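Local coordinates for protein Phosphoglucosamine/phosphogalactosamine mutase (Sulfolobus tokodaii, PDB 2F7L) that interconverts the 6- and 1-phosphates of glucosamine and of galactosamine, using magnesium, on the route to UDP-GlcNAc and UDP-GalNAc, at residues Thr154-His162 with Tyr333-Met344; Val83-Ile94 with Gly105-Gly113. One frame throughout, in Å; residues are numbered along the deposited sequence.

Contact 1 (Thr154-His162 with Tyr333-Met344)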
loop_
_atom_site.group_PDB
_atom_site.type_symbol
_atom_site.label_atom_id
_atom_site.label_comp_id
_atom_site.label_asym_id
_atom_site.label_seq_id
_atom_site.Cartn_x
_atom_site.Cartn_y
_atom_site.Cartn_z
ATOM N N THR A 154 2.365 15.549 -13.458
ATOM C CA THR A 154 1.158 14.898 -13.968
ATOM C C THR A 154 0.349 14.292 -12.821
ATOM O O THR A 154 -0.879 14.354 -12.806
ATOM C CB THR A 154 1.498 13.761 -14.966
ATOM O OG1 THR A 154 2.281 14.284 -16.038
ATOM C CG2 THR A 154 0.252 13.145 -15.543
ATOM N N TYR A 155 1.056 13.719 -11.856
ATOM C CA TYR A 155 0.456 13.069 -10.700
ATOM C C TYR A 155 -0.325 14.044 -9.837
ATOM O O TYR A 155 -1.507 13.833 -9.566
ATOM C CB TYR A 155 1.572 12.409 -9.889
ATOM C CG TYR A 155 1.174 11.671 -8.634
ATOM C CD1 TYR A 155 0.381 10.531 -8.688
ATOM C CD2 TYR A 155 1.670 12.075 -7.394
ATOM C CE1 TYR A 155 0.094 9.797 -7.529
ATOM C CE2 TYR A 155 1.403 11.371 -6.238
ATOM C CZ TYR A 155 0.615 10.222 -6.301
ATOM O OH TYR A 155 0.384 9.490 -5.139
ATOM N N VAL A 156 0.336 15.113 -9.402
ATOM C CA VAL A 156 -0.321 16.097 -8.552
ATOM C C VAL A 156 -1.611 16.629 -9.154
ATOM O O VAL A 156 -2.659 16.609 -8.504
ATOM C CB VAL A 156 0.596 17.271 -8.254
ATOM C CG1 VAL A 156 -0.184 18.363 -7.543
ATOM C CG2 VAL A 156 1.772 16.787 -7.410
ATOM N N ASN A 157 -1.529 17.093 -10.395
ATOM C CA ASN A 157 -2.689 17.628 -11.088
ATOM C C ASN A 157 -3.785 16.586 -11.153
ATOM O O ASN A 157 -4.965 16.887 -10.958
ATOM C CB ASN A 157 -2.305 18.028 -12.497
ATOM C CG ASN A 157 -1.158 19.020 -12.525
ATOM O OD1 ASN A 157 -0.338 18.996 -13.452
ATOM N ND2 ASN A 157 -1.096 19.911 -11.522
ATOM N N GLY A 158 -3.389 15.356 -11.446
ATOM C CA GLY A 158 -4.361 14.288 -11.517
ATOM C C GLY A 158 -5.086 14.185 -10.192
ATOM O O GLY A 158 -6.304 14.084 -10.160
ATOM N N ILE A 159 -4.337 14.216 -9.093
ATOM C CA ILE A 159 -4.935 14.114 -7.773
ATOM C C ILE A 159 -5.873 15.295 -7.511
ATOM O O ILE A 159 -7.029 15.100 -7.117
ATOM C CB ILE A 159 -3.849 14.095 -6.668
ATOM C CG1 ILE A 159 -2.994 12.824 -6.786
ATOM C CG2 ILE A 159 -4.505 14.230 -5.285
ATOM C CD1 ILE A 159 -1.760 12.822 -5.877
ATOM N N LEU A 160 -5.366 16.514 -7.732
ATOM C CA LEU A 160 -6.144 17.736 -7.513
ATOM C C LEU A 160 -7.443 17.791 -8.309
ATOM O O LEU A 160 -8.411 18.422 -7.903
ATOM C CB LEU A 160 -5.299 18.968 -7.837
ATOM C CG LEU A 160 -4.109 19.159 -6.885
ATOM C CD1 LEU A 160 -3.153 20.233 -7.431
ATOM C CD2 LEU A 160 -4.620 19.495 -5.476
ATOM N N SER A 161 -7.477 17.102 -9.434
ATOM C CA SER A 161 -8.656 17.109 -10.267
ATOM C C SER A 161 -9.857 16.392 -9.655
ATOM O O SER A 161 -10.921 16.337 -10.266
ATOM C CB SER A 161 -8.328 16.474 -11.607
ATOM O OG SER A 161 -8.387 15.073 -11.498
ATOM N N HIS A 162 -9.712 15.844 -8.460
ATOM C CA HIS A 162 -10.838 15.130 -7.852
ATOM C C HIS A 162 -11.399 15.717 -6.565
ATOM O O HIS A 162 -12.263 15.099 -5.945
ATOM C CB HIS A 162 -10.472 13.668 -7.610
ATOM C CG HIS A 162 -10.143 12.918 -8.862
ATOM N ND1 HIS A 162 -11.080 12.644 -9.832
ATOM C CD2 HIS A 162 -8.980 12.381 -9.296
ATOM C CE1 HIS A 162 -10.507 11.965 -10.812
ATOM N NE2 HIS A 162 -9.235 11.793 -10.511
ATOM N N TYR A 333 -8.685 4.756 -4.854
ATOM C CA TYR A 333 -9.780 5.623 -5.298
ATOM C C TYR A 333 -9.894 5.503 -6.817
ATOM O O TYR A 333 -9.230 6.219 -7.551
ATOM C CB TYR A 333 -9.475 7.070 -4.885
ATOM C CG TYR A 333 -10.619 8.028 -5.083
ATOM C CD1 TYR A 333 -11.871 7.759 -4.548
ATOM C CD2 TYR A 333 -10.467 9.167 -5.859
ATOM C CE1 TYR A 333 -12.959 8.603 -4.799
ATOM C CE2 TYR A 333 -11.533 10.019 -6.117
ATOM C CZ TYR A 333 -12.783 9.733 -5.595
ATOM O OH TYR A 333 -13.867 10.525 -5.930
ATOM N N PRO A 334 -10.748 4.585 -7.302
ATOM C CA PRO A 334 -10.981 4.310 -8.728
ATOM C C PRO A 334 -10.989 5.490 -9.674
ATOM O O PRO A 334 -10.262 5.493 -10.656
ATOM C CB PRO A 334 -12.294 3.540 -8.719
ATOM C CG PRO A 334 -12.141 2.730 -7.487
ATOM C CD PRO A 334 -11.631 3.746 -6.477
ATOM N N PRO A 335 -11.822 6.505 -9.408
ATOM C CA PRO A 335 -11.820 7.645 -10.327
ATOM C C PRO A 335 -10.411 8.144 -10.650
ATOM O O PRO A 335 -10.157 8.590 -11.761
ATOM C CB PRO A 335 -12.692 8.682 -9.606
ATOM C CG PRO A 335 -12.767 8.178 -8.192
ATOM C CD PRO A 335 -12.800 6.708 -8.328
ATOM N N HIS A 336 -9.503 8.067 -9.685
ATOM C CA HIS A 336 -8.115 8.466 -9.904
ATOM C C HIS A 336 -7.408 7.243 -10.493
ATOM O O HIS A 336 -7.135 7.179 -11.683
ATOM C CB HIS A 336 -7.460 8.830 -8.582
ATOM C CG HIS A 336 -6.065 9.342 -8.723
ATOM N ND1 HIS A 336 -5.061 9.016 -7.834
ATOM C CD2 HIS A 336 -5.525 10.222 -9.597
ATOM C CE1 HIS A 336 -3.966 9.681 -8.146
ATOM N NE2 HIS A 336 -4.220 10.421 -9.210
ATOM N N GLN A 337 -7.105 6.281 -9.631
ATOM C CA GLN A 337 -6.491 5.028 -10.046
ATOM C C GLN A 337 -6.818 3.898 -9.076
ATOM O O GLN A 337 -7.249 4.144 -7.943
ATOM C CB GLN A 337 -4.974 5.171 -10.245
ATOM C CG GLN A 337 -4.152 5.726 -9.124
ATOM C CD GLN A 337 -2.708 5.876 -9.556
ATOM O OE1 GLN A 337 -2.319 5.370 -10.607
ATOM N NE2 GLN A 337 -1.902 6.559 -8.751
ATOM N N TYR A 338 -6.628 2.661 -9.536
ATOM C CA TYR A 338 -6.928 1.486 -8.733
ATOM C C TYR A 338 -5.913 1.138 -7.658
ATOM O O TYR A 338 -6.218 0.347 -6.764
ATOM C CB TYR A 338 -7.129 0.270 -9.637
ATOM C CG TYR A 338 -8.369 0.377 -10.489
ATOM C CD1 TYR A 338 -9.653 0.371 -9.907
ATOM C CD2 TYR A 338 -8.267 0.556 -11.868
ATOM C CE1 TYR A 338 -10.773 0.553 -10.680
ATOM C CE2 TYR A 338 -9.381 0.733 -12.641
ATOM C CZ TYR A 338 -10.615 0.735 -12.046
ATOM O OH TYR A 338 -11.690 0.946 -12.852
ATOM N N VAL A 339 -4.721 1.722 -7.733
ATOM C CA VAL A 339 -3.679 1.432 -6.754
ATOM C C VAL A 339 -3.744 2.296 -5.502
ATOM O O VAL A 339 -4.438 3.305 -5.475
ATOM C CB VAL A 339 -2.245 1.568 -7.386
ATOM C CG1 VAL A 339 -2.040 0.493 -8.469
ATOM C CG2 VAL A 339 -2.039 2.974 -7.948
ATOM N N ARG A 340 -3.029 1.880 -4.462
ATOM C CA ARG A 340 -2.965 2.626 -3.214
ATOM C C ARG A 340 -2.238 3.918 -3.527
ATOM O O ARG A 340 -1.159 3.881 -4.106
ATOM C CB ARG A 340 -2.140 1.871 -2.190
ATOM C CG ARG A 340 -2.163 0.400 -2.370
ATOM C CD ARG A 340 -1.268 -0.204 -1.367
ATOM N NE ARG A 340 0.013 -0.575 -1.947
ATOM C CZ ARG A 340 0.999 -1.125 -1.246
ATOM N NH1 ARG A 340 0.836 -1.352 0.060
ATOM N NH2 ARG A 340 2.130 -1.461 -1.849
ATOM N N ASP A 341 -2.801 5.050 -3.111
ATOM C CA ASP A 341 -2.206 6.348 -3.404
ATOM C C ASP A 341 -2.265 7.285 -2.192
ATOM O O ASP A 341 -3.284 7.918 -1.940
ATOM C CB ASP A 341 -2.955 6.944 -4.602
ATOM C CG ASP A 341 -2.270 8.153 -5.182
ATOM O OD1 ASP A 341 -1.904 9.069 -4.408
ATOM O OD2 ASP A 341 -2.109 8.203 -6.418
ATOM N N GLY A 342 -1.161 7.380 -1.455
ATOM C CA GLY A 342 -1.100 8.220 -0.263
ATOM C C GLY A 342 -1.480 9.692 -0.394
ATOM O O GLY A 342 -2.204 10.241 0.446
ATOM N N ALA A 343 -0.981 10.360 -1.426
ATOM C CA ALA A 343 -1.324 11.757 -1.593
ATOM C C ALA A 343 -2.788 11.801 -1.945
ATOM O O ALA A 343 -3.521 12.647 -1.418
ATOM C CB ALA A 343 -0.504 12.403 -2.701
ATOM N N MET A 344 -3.229 10.890 -2.813
ATOM C CA MET A 344 -4.635 10.906 -3.193
ATOM C C MET A 344 -5.478 10.826 -1.939
ATOM O O MET A 344 -6.525 11.466 -1.842
ATOM C CB MET A 344 -5.001 9.739 -4.107
ATOM C CG MET A 344 -6.445 9.799 -4.646
ATOM S SD MET A 344 -6.766 11.133 -5.841
ATOM C CE MET A 344 -7.340 12.452 -4.753
#

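Contact 2 (Val83-Ile94 with Gly105-Gly113)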
loop_
_atom_site.group_PDB
_atom_site.type_symbol
_atom_site.label_atom_id
_atom_site.label_comp_id
_atom_site.label_asym_id
_atom_site.label_seq_id
_atom_site.Cartn_x
_atom_site.Cartn_y
_atom_site.Cartn_z
ATOM N N VAL A 83 2.535 5.637 -16.051
ATOM C CA VAL A 83 2.371 4.601 -17.059
ATOM C C VAL A 83 0.895 4.442 -17.413
ATOM O O VAL A 83 0.536 4.177 -18.566
ATOM C CB VAL A 83 2.972 3.250 -16.597
ATOM C CG1 VAL A 83 2.586 2.986 -15.201
ATOM C CG2 VAL A 83 2.496 2.125 -17.493
ATOM N N LYS A 84 0.038 4.622 -16.422
ATOM C CA LYS A 84 -1.397 4.519 -16.642
ATOM C C LYS A 84 -1.930 5.562 -17.641
ATOM O O LYS A 84 -2.631 5.227 -18.586
ATOM C CB LYS A 84 -2.141 4.686 -15.308
ATOM C CG LYS A 84 -3.651 4.713 -15.415
ATOM C CD LYS A 84 -4.295 5.025 -14.071
ATOM C CE LYS A 84 -5.742 5.483 -14.214
ATOM N NZ LYS A 84 -6.617 4.444 -14.834
ATOM N N THR A 85 -1.586 6.826 -17.455
ATOM C CA THR A 85 -2.150 7.834 -18.328
ATOM C C THR A 85 -1.216 8.485 -19.334
ATOM O O THR A 85 -1.667 9.268 -20.180
ATOM C CB THR A 85 -2.779 8.973 -17.500
ATOM O OG1 THR A 85 -1.749 9.874 -17.080
ATOM C CG2 THR A 85 -3.490 8.422 -16.242
ATOM N N LEU A 86 0.076 8.182 -19.258
ATOM C CA LEU A 86 1.013 8.813 -20.168
ATOM C C LEU A 86 1.340 8.011 -21.416
ATOM O O LEU A 86 2.136 8.447 -22.240
ATOM C CB LEU A 86 2.278 9.194 -19.397
ATOM C CG LEU A 86 2.534 10.699 -19.233
ATOM C CD1 LEU A 86 1.262 11.462 -19.169
ATOM C CD2 LEU A 86 3.354 10.945 -17.995
ATOM N N GLY A 87 0.712 6.847 -21.554
ATOM C CA GLY A 87 0.921 6.002 -22.726
ATOM C C GLY A 87 1.910 4.850 -22.655
ATOM O O GLY A 87 2.063 4.114 -23.610
ATOM N N TYR A 88 2.589 4.659 -21.534
ATOM C CA TYR A 88 3.572 3.586 -21.453
ATOM C C TYR A 88 3.029 2.172 -21.565
ATOM O O TYR A 88 1.861 1.914 -21.314
ATOM C CB TYR A 88 4.376 3.740 -20.171
ATOM C CG TYR A 88 5.257 4.964 -20.218
ATOM C CD1 TYR A 88 6.458 4.959 -20.938
ATOM C CD2 TYR A 88 4.879 6.141 -19.566
ATOM C CE1 TYR A 88 7.253 6.082 -21.006
ATOM C CE2 TYR A 88 5.667 7.276 -19.625
ATOM C CZ TYR A 88 6.852 7.241 -20.352
ATOM O OH TYR A 88 7.599 8.383 -20.452
ATOM N N ASP A 89 3.899 1.252 -21.948
ATOM C CA ASP A 89 3.521 -0.141 -22.088
ATOM C C ASP A 89 3.651 -0.866 -20.748
ATOM O O ASP A 89 3.272 -2.035 -20.627
ATOM C CB ASP A 89 4.411 -0.796 -23.132
ATOM C CG ASP A 89 4.002 -0.435 -24.529
ATOM O OD1 ASP A 89 2.868 -0.803 -24.898
ATOM O OD2 ASP A 89 4.791 0.209 -25.259
ATOM N N GLY A 90 4.200 -0.150 -19.767
ATOM C CA GLY A 90 4.415 -0.663 -18.426
ATOM C C GLY A 90 5.600 0.072 -17.806
ATOM O O GLY A 90 6.158 1.003 -18.396
ATOM N N GLY A 91 5.999 -0.332 -16.611
ATOM C CA GLY A 91 7.133 0.308 -15.991
ATOM C C GLY A 91 7.728 -0.555 -14.903
ATOM O O GLY A 91 7.150 -1.566 -14.503
ATOM N N VAL A 92 8.913 -0.173 -14.447
ATOM C CA VAL A 92 9.547 -0.882 -13.366
ATOM C C VAL A 92 10.078 0.156 -12.371
ATOM O O VAL A 92 10.812 1.069 -12.731
ATOM C CB VAL A 92 10.641 -1.856 -13.891
ATOM C CG1 VAL A 92 10.956 -1.545 -15.305
ATOM C CG2 VAL A 92 11.871 -1.814 -13.016
ATOM N N VAL A 93 9.632 0.024 -11.122
ATOM C CA VAL A 93 10.012 0.900 -10.017
ATOM C C VAL A 93 11.045 0.189 -9.095
ATOM O O VAL A 93 10.860 -0.978 -8.700
ATOM C CB VAL A 93 8.759 1.257 -9.157
ATOM C CG1 VAL A 93 9.123 2.255 -8.126
ATOM C CG2 VAL A 93 7.652 1.772 -10.010
ATOM N N ILE A 94 12.120 0.898 -8.753
ATOM C CA ILE A 94 13.168 0.368 -7.873
ATOM C C ILE A 94 12.753 0.750 -6.473
ATOM O O ILE A 94 12.936 1.897 -6.067
ATOM C CB ILE A 94 14.569 1.003 -8.169
ATOM C CG1 ILE A 94 15.124 0.494 -9.502
ATOM C CG2 ILE A 94 15.575 0.597 -7.103
ATOM C CD1 ILE A 94 14.159 0.572 -10.647
ATOM N N GLY A 105 14.262 -3.278 -4.067
ATOM C CA GLY A 105 13.723 -4.336 -4.894
ATOM C C GLY A 105 13.189 -3.904 -6.243
ATOM O O GLY A 105 13.411 -2.783 -6.702
ATOM N N ILE A 106 12.468 -4.796 -6.893
ATOM C CA ILE A 106 11.941 -4.472 -8.186
ATOM C C ILE A 106 10.467 -4.701 -8.229
ATOM O O ILE A 106 10.009 -5.787 -7.915
ATOM C CB ILE A 106 12.559 -5.352 -9.266
ATOM C CG1 ILE A 106 14.079 -5.178 -9.289
ATOM C CG2 ILE A 106 11.952 -5.014 -10.609
ATOM C CD1 ILE A 106 14.532 -3.856 -9.836
ATOM N N LYS A 107 9.716 -3.671 -8.589
ATOM C CA LYS A 107 8.270 -3.788 -8.751
ATOM C C LYS A 107 8.080 -3.640 -10.264
ATOM O O LYS A 107 8.837 -2.922 -10.935
ATOM C CB LYS A 107 7.532 -2.654 -8.037
ATOM C CG LYS A 107 6.983 -3.014 -6.662
ATOM C CD LYS A 107 6.187 -1.861 -6.056
ATOM C CE LYS A 107 5.812 -2.130 -4.590
ATOM N NZ LYS A 107 5.285 -0.923 -3.822
ATOM N N VAL A 108 7.117 -4.345 -10.829
ATOM C CA VAL A 108 6.895 -4.167 -12.250
ATOM C C VAL A 108 5.419 -3.904 -12.473
ATOM O O VAL A 108 4.571 -4.702 -12.090
ATOM C CB VAL A 108 7.438 -5.384 -13.101
ATOM C CG1 VAL A 108 8.050 -6.420 -12.189
ATOM C CG2 VAL A 108 6.373 -5.947 -14.000
ATOM N N VAL A 109 5.131 -2.741 -13.050
ATOM C CA VAL A 109 3.766 -2.350 -13.326
ATOM C C VAL A 109 3.386 -2.548 -14.780
ATOM O O VAL A 109 4.083 -2.111 -15.688
ATOM C CB VAL A 109 3.506 -0.887 -12.905
ATOM C CG1 VAL A 109 4.804 -0.200 -12.615
ATOM C CG2 VAL A 109 2.729 -0.153 -13.978
ATOM N N ASP A 110 2.262 -3.224 -14.979
ATOM C CA ASP A 110 1.744 -3.510 -16.310
ATOM C C ASP A 110 1.049 -2.330 -16.989
ATOM O O ASP A 110 0.922 -1.243 -16.427
ATOM C CB ASP A 110 0.781 -4.698 -16.255
ATOM C CG ASP A 110 0.409 -5.201 -17.629
ATOM O OD1 ASP A 110 1.267 -5.780 -18.311
ATOM O OD2 ASP A 110 -0.751 -5.002 -18.040
ATOM N N LYS A 111 0.610 -2.584 -18.217
ATOM C CA LYS A 111 -0.058 -1.619 -19.100
ATOM C C LYS A 111 -1.150 -0.775 -18.458
ATOM O O LYS A 111 -1.323 0.382 -18.811
ATOM C CB LYS A 111 -0.630 -2.387 -20.292
ATOM C CG LYS A 111 -1.267 -1.565 -21.373
ATOM C CD LYS A 111 -1.510 -2.396 -22.663
ATOM C CE LYS A 111 -2.750 -3.315 -22.610
ATOM N NZ LYS A 111 -2.627 -4.490 -21.714
ATOM N N ASP A 112 -1.874 -1.361 -17.507
ATOM C CA ASP A 112 -2.981 -0.697 -16.817
ATOM C C ASP A 112 -2.630 0.205 -15.620
ATOM O O ASP A 112 -3.504 0.862 -15.070
ATOM C CB ASP A 112 -4.030 -1.757 -16.402
ATOM C CG ASP A 112 -3.440 -2.906 -15.552
ATOM O OD1 ASP A 112 -4.180 -3.895 -15.288
ATOM O OD2 ASP A 112 -2.253 -2.823 -15.141
ATOM N N GLY A 113 -1.361 0.242 -15.220
ATOM C CA GLY A 113 -0.966 1.091 -14.111
ATOM C C GLY A 113 -0.890 0.347 -12.795
ATOM O O GLY A 113 -0.449 0.884 -11.782
#

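Contact 1 (Thr154-His162 with Tyr333-Met344)
Ile159 spreads its two branches over three residues of 333-344: CG2 on Met344, CG1 and CD1 on His336 and Ala343. Its CB carries CG2 anti to the backbone N, which leaves CG1 anti to the carbonyl carbon (chi1 -65°). CG2 meets the methyl of Met344, whose side chain runs past it in the opposite direction; CG2 and Met344 CE are 3.4 Å apart. CG1 lies 3.6 Å from His336 CE1, oblique to that ring. CD1, at the tip, packs 3.4 Å from Ala343 CB and also sits above the rim of one face of the Tyr155 ring. A branched aliphatic residue can serve all these neighbours at once, and the small Ala343 lets the helix carrying Ile159 come close. The two segments belong to successive alpha/beta/alpha domains of the phosphohexose mutase fold: helix 151-160 of domain II lies against the start of helix 342-356 of domain III. A polar anchor at this domain junction is Asp341, the N-cap of helix 342-356. Its OD1 accepts the capping bond from Met344 N at 2.8 Å, coming from above the carboxylate plane, and a bond from Tyr155 OH, whose very short modelled length is doubtful at this resolution. Gln337 NE2 gives OD2 a 2.9 Å bond on its anti lone pair, and OD2 lies almost in the plane of the Gln337 amide. These donors, one of them an N-H of the first helical turn, would probably favour the ionised carboxylate. Tyr155 suits its place because its ring offers carbon to Ile159 while its hydroxyl reaches the acid. Farther along, His162 receives the edge of Tyr333 on its face in a T-shaped pair, planes at 82°; the His336 ring, meeting His162 rim to rim, completes an aromatic cluster.

Contact 2 (Val83-Ile94 with Gly105-Gly113)
Val83, near the end of helix 76-86, meets Val109 tip to tip, its CG1 3.4 Å from Val109 CG2. Next to it, Lys84 lays CB over Gly113 CA at 4.0 Å; Gly113 closes the type I turn begun by Asp110, and its positive phi suits glycine. Gly87, also at positive phi, takes the chain out of the helix. Gly90, at a positive phi that suits glycine, brings its CA close to Val109 O. Gly91 then pairs with Val109 through two bonds of 2.8 Å, Gly91 N to Val109 O and Val109 N to Gly91 O; Val109 CG1 lies against the backbone of Gly91, which has no side chain on that face. Val92 stands beside Ile106 on the opposite face, pointing the same way, with their CG2 atoms 4.0 Å apart; helix 50-63 covers both. Val93 makes the second hydrogen-bonded pair, Lys107 N reaching Val93 O at 2.9 Å and 168°. Ile94 ends the strand on the Val92 face, its CA 3.4 Å from Gly105 O. Beta-branched residues favour such extended backbone. Strands 90-94 and 103-109 thus form an antiparallel beta hairpin of the domain I sheet, from which Lys107 NZ reaches salt bridges with Asp243 and Asp245, magnesium ligands by similarity.

Overall arrangement
The contacts come in series along the chain: contact 2 is complete within domain I before contact 1 joins domains II and III. Their centres are about 16 Å apart. Helix 76-86, which supplies the start of 83-94, bridges them: its Pro77 touches Tyr155 and Asp341, Tyr81 stacks on His336, and Lys84 CE lies 3.3 Å from His336 O. The two also meet where Arg340 and Lys107 gather round Asp8 and Asp245, which form salt bridges with both. Domain I is thereby packed onto the II-III junction beside the magnesium site inferred by similarity, consistent with an active site assembled from several domains, as in this family.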